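Local coordinates for membrane lipoprotein TpN32 (Treponema pallidum, PDB 1XS5), which binds L-methionine and, as a lipoprotein related to periplasmic binding proteins, probably hands it to a membrane transporter, at residues Arg90-His94 / Val95-Pro99; Ala116-Leu119 / Leu120-Ala123; Ala130-Gly133 / Leu134-Val138. All coordinates share one frame; numbering follows the deposited sequence.

Contact 1 of 3, residues Arg90-His94 / Val95-Pro99; sequences RTYRH and VSDFP
The chain from Tyr92 to Pro99 folds back on itself in a tight bend, with Val95 to Asp97 in helical backbone angles and Asp97 N bonded to His94 O at 2.8 Å. The carboxylate of Asp97 adds a second tie, from side chain to backbone. Its OD2 takes the N-H of Arg93 at 3.2 Å through the lone pair facing away from OD1, and accepts a second, weak bond from His94 N. The bend belongs to the connection between strands 86-88 and 103-107, at the surface of the lobe built on the five-stranded sheet of this periplasmic-binding-protein fold. His94 has CG anti to its own N (chi1 -163°) and beside the carbonyl carbon, which brings the ND1 edge of the ring to Ser96 N. Ser96 N donates to His94 ND1 at 2.9 Å, nearly straight at 176° and in the ring plane, consistent with an ND1 that carries no proton. Tyr92 turns its edge to the face of Phe98: Tyr92 CD2 sits over the centre of the Phe98 ring, 3.8 Å from Phe98 CE2, with the planes at 51°. Asp97 O lies over one face of the tyrosine, toward the rim, and Tyr92 CZ approaches Pro99 CD at 3.3 Å.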
ATOM      1  N   ARG A  90      -7.657  11.346 -15.672  1.00 17.02           N
ATOM      2  CA  ARG A  90      -8.728  12.311 -15.456  1.00 16.26           C
ATOM      3  C   ARG A  90      -9.605  12.379 -16.677  1.00 20.78           C
ATOM      4  O   ARG A  90     -10.762  12.793 -16.593  1.00 22.80           O
ATOM      5  CB  ARG A  90      -8.151  13.707 -15.204  1.00 18.14           C
ATOM      6  CG  ARG A  90      -7.411  14.319 -16.411  1.00 14.19           C
ATOM      7  CD  ARG A  90      -6.660  15.581 -15.986  1.00 18.42           C
ATOM      8  NE  ARG A  90      -5.742  16.125 -16.996  1.00 23.75           N
ATOM      9  CZ  ARG A  90      -6.072  17.079 -17.861  1.00 34.33           C
ATOM     10  NH1 ARG A  90      -7.300  17.596 -17.858  1.00 33.19           N
ATOM     11  NH2 ARG A  90      -5.177  17.540 -18.715  1.00 36.12           N
ATOM     12  N   THR A  91      -9.062  11.963 -17.813  1.00 21.35           N
ATOM     13  CA  THR A  91      -9.824  12.060 -19.038  1.00 24.95           C
ATOM     14  C   THR A  91      -9.783  10.850 -19.988  1.00 26.41           C
ATOM     15  O   THR A  91     -10.820  10.448 -20.545  1.00 32.76           O
ATOM     16  CB  THR A  91      -9.363  13.311 -19.780  1.00 27.05           C
ATOM     17  OG1 THR A  91      -9.956  13.325 -21.071  1.00 39.66           O
ATOM     18  CG2 THR A  91      -7.841  13.338 -19.902  1.00 29.65           C
ATOM     19  N   TYR A  92      -8.605  10.272 -20.178  1.00 19.77           N
ATOM     20  CA  TYR A  92      -8.485   9.134 -21.069  1.00 21.62           C
ATOM     21  C   TYR A  92      -9.203   7.916 -20.519  1.00 23.89           C
ATOM     22  O   TYR A  92      -9.207   7.678 -19.311  1.00 24.16           O
ATOM     23  CB  TYR A  92      -7.013   8.821 -21.316  1.00 24.30           C
ATOM     24  CG  TYR A  92      -6.289   9.956 -21.992  1.00 26.40           C
ATOM     25  CD1 TYR A  92      -6.749  10.481 -23.208  1.00 26.12           C
ATOM     26  CD2 TYR A  92      -5.155  10.522 -21.419  1.00 27.04           C
ATOM     27  CE1 TYR A  92      -6.082  11.547 -23.832  1.00 24.86           C
ATOM     28  CE2 TYR A  92      -4.495  11.575 -22.024  1.00 23.47           C
ATOM     29  CZ  TYR A  92      -4.962  12.082 -23.229  1.00 28.71           C
ATOM     30  OH  TYR A  92      -4.292  13.131 -23.804  1.00 30.79           O
ATOM     31  N   ARG A  93      -9.841   7.157 -21.408  1.00 23.25           N
ATOM     32  CA  ARG A  93     -10.581   5.966 -21.009  1.00 25.39           C
ATOM     33  C   ARG A  93      -9.920   4.654 -21.473  1.00 25.56           C
ATOM     34  O   ARG A  93     -10.427   3.547 -21.216  1.00 30.00           O
ATOM     35  CB  ARG A  93     -11.984   6.043 -21.564  1.00 36.09           C
ATOM     36  CG  ARG A  93     -12.900   7.045 -20.891  1.00 49.56           C
ATOM     37  CD  ARG A  93     -14.182   7.061 -21.706  1.00 60.17           C
ATOM     38  NE  ARG A  93     -15.285   7.774 -21.078  1.00 71.87           N
ATOM     39  CZ  ARG A  93     -16.430   8.053 -21.700  1.00 76.81           C
ATOM     40  NH1 ARG A  93     -16.613   7.676 -22.968  1.00 76.25           N
ATOM     41  NH2 ARG A  93     -17.395   8.711 -21.058  1.00 79.89           N
ATOM     42  N   HIS A  94      -8.787   4.781 -22.140  1.00 20.84           N
ATOM     43  CA  HIS A  94      -8.083   3.620 -22.635  1.00 25.36           C
ATOM     44  C   HIS A  94      -6.623   3.912 -22.664  1.00 24.81           C
ATOM     45  O   HIS A  94      -6.167   4.986 -23.034  1.00 25.56           O
ATOM     46  CB  HIS A  94      -8.548   3.256 -24.043  1.00 25.76           C
ATOM     47  CG  HIS A  94      -8.172   1.871 -24.461  1.00 26.96           C
ATOM     48  ND1 HIS A  94      -6.867   1.499 -24.725  1.00 30.92           N
ATOM     49  CD2 HIS A  94      -8.928   0.771 -24.678  1.00 26.87           C
ATOM     50  CE1 HIS A  94      -6.842   0.227 -25.088  1.00 29.72           C
ATOM     51  NE2 HIS A  94      -8.079  -0.236 -25.067  1.00 24.99           N
ATOM     52  N   VAL A  95      -5.882   2.910 -22.260  1.00 24.86           N
ATOM     53  CA  VAL A  95      -4.466   2.987 -22.206  1.00 25.69           C
ATOM     54  C   VAL A  95      -3.855   3.445 -23.546  1.00 25.37           C
ATOM     55  O   VAL A  95      -2.857   4.169 -23.566  1.00 25.64           O
ATOM     56  CB  VAL A  95      -3.993   1.598 -21.665  1.00 30.86           C
ATOM     57  CG1 VAL A  95      -3.971   0.579 -22.786  1.00 32.37           C
ATOM     58  CG2 VAL A  95      -2.734   1.719 -20.865  1.00 23.55           C
ATOM     59  N   SER A  96      -4.471   3.104 -24.680  1.00 26.03           N
ATOM     60  CA  SER A  96      -3.900   3.517 -25.960  1.00 28.99           C
ATOM     61  C   SER A  96      -4.246   4.955 -26.337  1.00 31.00           C
ATOM     62  O   SER A  96      -3.757   5.460 -27.344  1.00 31.65           O
ATOM     63  CB  SER A  96      -4.335   2.578 -27.103  1.00 30.42           C
ATOM     64  OG  SER A  96      -5.739   2.580 -27.221  1.00 39.73           O
ATOM     65  N   ASP A  97      -5.095   5.591 -25.536  1.00 32.16           N
ATOM     66  CA  ASP A  97      -5.509   6.981 -25.755  1.00 31.59           C
ATOM     67  C   ASP A  97      -4.363   7.954 -25.426  1.00 32.02           C
ATOM     68  O   ASP A  97      -4.353   9.075 -25.935  1.00 34.34           O
ATOM     69  CB  ASP A  97      -6.678   7.372 -24.831  1.00 37.08           C
ATOM     70  CG  ASP A  97      -8.054   6.934 -25.337  1.00 39.35           C
ATOM     71  OD1 ASP A  97      -8.176   6.503 -26.483  1.00 33.17           O
ATOM     72  OD2 ASP A  97      -9.039   7.053 -24.552  1.00 45.63           O
ATOM     73  N   PHE A  98      -3.421   7.560 -24.563  1.00 29.34           N
ATOM     74  CA  PHE A  98      -2.335   8.463 -24.171  1.00 30.24           C
ATOM     75  C   PHE A  98      -1.440   8.908 -25.305  1.00 33.02           C
ATOM     76  O   PHE A  98      -0.777   8.095 -25.934  1.00 35.28           O
ATOM     77  CB  PHE A  98      -1.426   7.860 -23.077  1.00 23.64           C
ATOM     78  CG  PHE A  98      -2.077   7.786 -21.711  1.00 25.65           C
ATOM     79  CD1 PHE A  98      -2.981   6.782 -21.416  1.00 21.62           C
ATOM     80  CD2 PHE A  98      -1.800   8.737 -20.736  1.00 27.96           C
ATOM     81  CE1 PHE A  98      -3.603   6.729 -20.163  1.00 25.29           C
ATOM     82  CE2 PHE A  98      -2.423   8.689 -19.491  1.00 27.64           C
ATOM     83  CZ  PHE A  98      -3.315   7.695 -19.202  1.00 22.00           C
ATOM     84  N   PRO A  99      -1.402  10.223 -25.568  1.00 34.13           N
ATOM     85  CA  PRO A  99      -0.574  10.779 -26.631  1.00 34.11           C
ATOM     86  C   PRO A  99       0.891  10.783 -26.232  1.00 33.33           C
ATOM     87  O   PRO A  99       1.222  10.658 -25.055  1.00 28.38           O
ATOM     88  CB  PRO A  99      -1.119  12.187 -26.769  1.00 36.42           C
ATOM     89  CG  PRO A  99      -1.456  12.528 -25.352  1.00 39.41           C
ATOM     90  CD  PRO A  99      -2.186  11.283 -24.915  1.00 33.58           C
TER

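Contact 2 of 3, residues Ala116-Leu119 / Leu120-Ala123; sequences ALRL and LEAA
Arg118 O is held by two donors, Ala122 N at 3.0 Å and water 1 at 2.7 Å. The first is an ordinary i to i+4 bond of the closing turns of helix 110-122, and the same ladder joins Leu120 N to Ala116 O, Glu121 N to Leu117 O and Ala123 N to Leu119 O. Water 1 also donates to Glu121 OE1, tying the carboxylate to the backbone one turn back. That oxygen accepts a second hydrogen bond, from water 2, which in turn accepts the N-H of Arg118 NE at 2.6 Å, lying in the guanidinium plane at its edge. Arg118 and Glu121 run side by side, pointing the same way, yet Arg118 NE and Glu121 OE1 stay 4.4 Å apart, beyond a salt bridge, and water 2 spans the gap. Glu121 reaches this position with CG anti to its N (chi1 175°) and an extended chain beyond. The other ends of both side chains are bonded outside the helix, Arg118 NH1 to Gly133 O and Glu121 OE2 to Met128 N, so each helps hold the chain that follows the helix. The buried side of the helix is apolar. Ala116, Leu117 and Leu120 rest on Ile106 of strand 103-107, and Leu119 joins Ala116 and Leu120 on Val169 of strand 167-170. Leu119 and Leu120 touch through one methyl each, Leu119 CD2 to Leu120 CD2 at 4.0 Å, while Leu120 CG lies 3.4 Å from Ala116 O.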
ATOM      1  N   ALA A 116       5.137   0.815  -9.555  1.00 10.22           N
ATOM      2  CA  ALA A 116       4.389   1.588 -10.536  1.00 11.17           C
ATOM      3  C   ALA A 116       5.083   1.537 -11.919  1.00 16.25           C
ATOM      4  O   ALA A 116       4.427   1.448 -12.949  1.00 12.36           O
ATOM      5  CB  ALA A 116       4.257   3.044 -10.066  1.00 12.95           C
ATOM      6  N   LEU A 117       6.418   1.589 -11.916  1.00 12.17           N
ATOM      7  CA  LEU A 117       7.186   1.520 -13.172  1.00 13.54           C
ATOM      8  C   LEU A 117       6.966   0.141 -13.848  1.00  9.92           C
ATOM      9  O   LEU A 117       6.836   0.072 -15.079  1.00 11.50           O
ATOM     10  CB  LEU A 117       8.675   1.779 -12.866  1.00 10.49           C
ATOM     11  CG  LEU A 117       8.979   3.256 -12.488  1.00 13.24           C
ATOM     12  CD1 LEU A 117      10.473   3.393 -12.023  1.00 16.60           C
ATOM     13  CD2 LEU A 117       8.731   4.160 -13.665  1.00 14.98           C
ATOM     14  N   ARG A 118       6.892  -0.928 -13.045  1.00 12.47           N
ATOM     15  CA  ARG A 118       6.650  -2.267 -13.598  1.00 14.74           C
ATOM     16  C   ARG A 118       5.191  -2.438 -14.099  1.00 17.28           C
ATOM     17  O   ARG A 118       4.899  -3.256 -14.991  1.00 14.65           O
ATOM     18  CB  ARG A 118       7.075  -3.336 -12.593  1.00 17.07           C
ATOM     19  CG  ARG A 118       8.569  -3.234 -12.355  1.00 21.92           C
ATOM     20  CD  ARG A 118       9.307  -4.554 -12.210  1.00 26.53           C
ATOM     21  NE  ARG A 118      10.769  -4.374 -12.283  1.00 30.01           N
ATOM     22  CZ  ARG A 118      11.557  -4.046 -11.254  1.00 31.92           C
ATOM     23  NH1 ARG A 118      11.042  -3.858 -10.026  1.00 32.94           N
ATOM     24  NH2 ARG A 118      12.867  -3.908 -11.458  1.00 26.91           N
ATOM     25  N   LEU A 119       4.282  -1.651 -13.539  1.00 12.67           N
ATOM     26  CA  LEU A 119       2.892  -1.619 -14.015  1.00 14.72           C
ATOM     27  C   LEU A 119       2.886  -0.973 -15.416  1.00 10.68           C
ATOM     28  O   LEU A 119       2.273  -1.488 -16.361  1.00 12.49           O
ATOM     29  CB  LEU A 119       2.042  -0.795 -13.030  1.00 13.43           C
ATOM     30  CG  LEU A 119       0.571  -0.567 -13.383  1.00 15.47           C
ATOM     31  CD1 LEU A 119      -0.163  -0.103 -12.103  1.00 14.30           C
ATOM     32  CD2 LEU A 119       0.447   0.504 -14.523  1.00 15.05           C
ATOM     33  N   LEU A 120       3.553   0.180 -15.550  1.00 10.85           N
ATOM     34  CA  LEU A 120       3.638   0.892 -16.842  1.00 12.70           C
ATOM     35  C   LEU A 120       4.403   0.026 -17.854  1.00 13.29           C
ATOM     36  O   LEU A 120       4.100   0.022 -19.026  1.00 15.11           O
ATOM     37  CB  LEU A 120       4.377   2.242 -16.645  1.00 10.58           C
ATOM     38  CG  LEU A 120       3.572   3.220 -15.747  1.00 12.88           C
ATOM     39  CD1 LEU A 120       4.371   4.515 -15.530  1.00 13.69           C
ATOM     40  CD2 LEU A 120       2.268   3.554 -16.396  1.00 16.51           C
ATOM     41  N   GLU A 121       5.408  -0.713 -17.387  1.00 14.51           N
ATOM     42  CA  GLU A 121       6.141  -1.590 -18.312  1.00 14.86           C
ATOM     43  C   GLU A 121       5.179  -2.670 -18.872  1.00 19.76           C
ATOM     44  O   GLU A 121       5.143  -2.926 -20.088  1.00 16.71           O
ATOM     45  CB  GLU A 121       7.308  -2.241 -17.559  1.00 16.56           C
ATOM     46  CG  GLU A 121       8.104  -3.266 -18.338  1.00 26.93           C
ATOM     47  CD  GLU A 121       9.303  -3.792 -17.538  1.00 31.38           C
ATOM     48  OE1 GLU A 121       9.083  -4.236 -16.386  1.00 26.46           O
ATOM     49  OE2 GLU A 121      10.453  -3.768 -18.059  1.00 27.29           O
ATOM     50  N   ALA A 122       4.409  -3.301 -17.980  1.00 16.10           N
ATOM     51  CA  ALA A 122       3.436  -4.328 -18.356  1.00 17.57           C
ATOM     52  C   ALA A 122       2.401  -3.789 -19.354  1.00 21.62           C
ATOM     53  O   ALA A 122       1.899  -4.536 -20.219  1.00 18.90           O
ATOM     54  CB  ALA A 122       2.718  -4.857 -17.079  1.00 18.36           C
ATOM     55  N   ALA A 123       2.058  -2.504 -19.225  1.00 14.43           N
ATOM     56  CA  ALA A 123       1.101  -1.881 -20.149  1.00 16.10           C
ATOM     57  C   ALA A 123       1.759  -1.398 -21.467  1.00 19.63           C
ATOM     58  O   ALA A 123       1.088  -0.814 -22.317  1.00 16.61           O
ATOM     59  CB  ALA A 123       0.370  -0.686 -19.453  1.00 22.06           C
TER
HETATM   60  O   HOH W   1       6.572  -5.229 -15.760  1.00 16.30           O
HETATM   61  O   HOH W   2      11.082  -5.190 -14.695  1.00 27.40           O

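Contact 3 of 3, residues Ala130-Gly133 / Leu134-Val138; sequences AGSG and LFATV
Ser132 and Ala136 meet in a local packing contact across a type I beta turn, Gly133 to Ala136, at the surface in the loop that joins strands 127-128 and 141-143. Their beta carbons touch at 3.6 Å, and Ala136 CB is equally close to Gly133 O, so this methyl packs against both serine side chain and glycine carbonyl. No direct hydrogen bond spans the segments, and Gly133 O and Ala136 N stand 3.5 Å apart. Water 3 links the segments instead: it donates to Ser132 O at 3.0 Å and accepts the N-H of Phe135 at 2.9 Å. Gly133 enters the turn with phi 84° and psi near 180°, where a beta carbon would run into Leu134 N and the Ser132 carbonyl, so the position calls for glycine. The Ser132 hydroxyl stays out of the contact, since OG lies beside its N (chi1 -56°) and bonds to Arg129 O. At the two central turn positions Leu134 and Phe135 point away, Leu134 CB over one face of the phenyl ring, toward its rim. Both project to helix 60-70, Leu134 onto Pro61 and Gln64, Phe135 onto Gln65 and Gln68, while Phe135 also touches Ser110 and Ser111 of helix 110-122.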
ATOM      1  N   ALA A 130      17.597  -4.321 -16.874  1.00 38.12           N
ATOM      2  CA  ALA A 130      17.598  -5.683 -16.313  1.00 38.97           C
ATOM      3  C   ALA A 130      17.955  -5.922 -14.847  1.00 38.90           C
ATOM      4  O   ALA A 130      17.294  -6.696 -14.151  1.00 41.81           O
ATOM      5  CB  ALA A 130      18.465  -6.583 -17.193  1.00 40.32           C
ATOM      6  N   GLY A 131      19.002  -5.303 -14.342  1.00 39.82           N
ATOM      7  CA  GLY A 131      19.283  -5.582 -12.946  1.00 43.71           C
ATOM      8  C   GLY A 131      18.683  -4.568 -11.995  1.00 42.78           C
ATOM      9  O   GLY A 131      19.267  -4.342 -10.940  1.00 49.70           O
ATOM     10  N   SER A 132      17.528  -3.990 -12.341  1.00 40.92           N
ATOM     11  CA  SER A 132      16.878  -2.937 -11.532  1.00 39.44           C
ATOM     12  C   SER A 132      16.547  -3.215 -10.063  1.00 36.09           C
ATOM     13  O   SER A 132      16.759  -2.361  -9.192  1.00 41.22           O
ATOM     14  CB  SER A 132      15.611  -2.454 -12.235  1.00 35.00           C
ATOM     15  OG  SER A 132      15.927  -2.012 -13.537  1.00 41.90           O
ATOM     16  N   GLY A 133      15.994  -4.384  -9.789  1.00 36.11           N
ATOM     17  CA  GLY A 133      15.677  -4.725  -8.420  1.00 30.97           C
ATOM     18  C   GLY A 133      14.364  -4.204  -7.894  1.00 28.88           C
ATOM     19  O   GLY A 133      13.619  -3.497  -8.560  1.00 29.41           O
ATOM     20  N   LEU A 134      14.115  -4.537  -6.641  1.00 30.12           N
ATOM     21  CA  LEU A 134      12.885  -4.182  -5.962  1.00 28.47           C
ATOM     22  C   LEU A 134      12.701  -2.680  -5.705  1.00 24.23           C
ATOM     23  O   LEU A 134      11.578  -2.219  -5.528  1.00 22.69           O
ATOM     24  CB  LEU A 134      12.841  -5.003  -4.653  1.00 27.40           C
ATOM     25  CG  LEU A 134      11.524  -5.291  -3.929  1.00 32.43           C
ATOM     26  CD1 LEU A 134      10.575  -6.061  -4.842  1.00 25.81           C
ATOM     27  CD2 LEU A 134      11.822  -6.109  -2.662  1.00 32.06           C
ATOM     28  N   PHE A 135      13.795  -1.916  -5.671  1.00 22.00           N
ATOM     29  CA  PHE A 135      13.717  -0.465  -5.404  1.00 25.21           C
ATOM     30  C   PHE A 135      14.066   0.442  -6.593  1.00 23.52           C
ATOM     31  O   PHE A 135      14.514   1.590  -6.425  1.00 26.65           O
ATOM     32  CB  PHE A 135      14.582  -0.113  -4.186  1.00 26.09           C
ATOM     33  CG  PHE A 135      14.317  -0.986  -3.005  1.00 27.27           C
ATOM     34  CD1 PHE A 135      13.006  -1.303  -2.635  1.00 25.31           C
ATOM     35  CD2 PHE A 135      15.367  -1.590  -2.321  1.00 30.76           C
ATOM     36  CE1 PHE A 135      12.743  -2.207  -1.633  1.00 21.34           C
ATOM     37  CE2 PHE A 135      15.099  -2.515  -1.287  1.00 29.51           C
ATOM     38  CZ  PHE A 135      13.776  -2.820  -0.952  1.00 26.31           C
ATOM     39  N   ALA A 136      13.833  -0.081  -7.794  1.00 20.79           N
ATOM     40  CA  ALA A 136      14.096   0.616  -9.046  1.00 23.50           C
ATOM     41  C   ALA A 136      13.393   1.980  -9.118  1.00 26.17           C
ATOM     42  O   ALA A 136      12.282   2.151  -8.567  1.00 21.21           O
ATOM     43  CB  ALA A 136      13.636  -0.278 -10.217  1.00 19.64           C
ATOM     44  N   THR A 137      14.036   2.952  -9.778  1.00 26.93           N
ATOM     45  CA  THR A 137      13.415   4.271  -9.948  1.00 25.05           C
ATOM     46  C   THR A 137      13.412   4.692 -11.404  1.00 20.82           C
ATOM     47  O   THR A 137      13.832   3.952 -12.276  1.00 19.96           O
ATOM     48  CB  THR A 137      14.143   5.379  -9.149  1.00 35.01           C
ATOM     49  OG1 THR A 137      15.511   5.438  -9.575  1.00 35.83           O
ATOM     50  CG2 THR A 137      14.054   5.117  -7.636  1.00 36.46           C
ATOM     51  N   VAL A 138      12.977   5.914 -11.666  1.00 17.32           N
ATOM     52  CA  VAL A 138      12.925   6.398 -13.020  1.00 21.06           C
ATOM     53  C   VAL A 138      14.292   6.349 -13.717  1.00 24.24           C
ATOM     54  O   VAL A 138      14.331   6.264 -14.945  1.00 19.86           O
ATOM     55  CB  VAL A 138      12.391   7.852 -13.073  1.00 29.59           C
ATOM     56  CG1 VAL A 138      10.938   7.886 -12.600  1.00 23.57           C
ATOM     57  CG2 VAL A 138      13.287   8.761 -12.185  1.00 31.04           C
TER
HETATM   58  O   HOH W   3      16.609  -1.929  -6.208  1.00 25.23           O

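In the fold
Contact 2 lies between the other two, its centre 15 Å from that of contact 1 and 12 Å from that of contact 3, while contacts 1 and 3 stay about 15 Å apart at their nearest atoms. Toward contact 1 the join is slight, Val95 CG2 against Ala123 CB at 4.2 Å. Toward contact 3 it is firmer: besides the bond tying the helix to Gly133, Arg118 NH2 packs on Ser132 CB at 3.2 Å, and Leu117 CD1 on the backbone of Thr137. The same helix, 110-122, carries Asn112 and Arg115 of the methionine pocket; the Ala116 side chain is about 9 Å from the ligand and that of Phe135 about 10 Å, so contacts 2 and 3 lie near the site, and neither supplies a residue of the pocket.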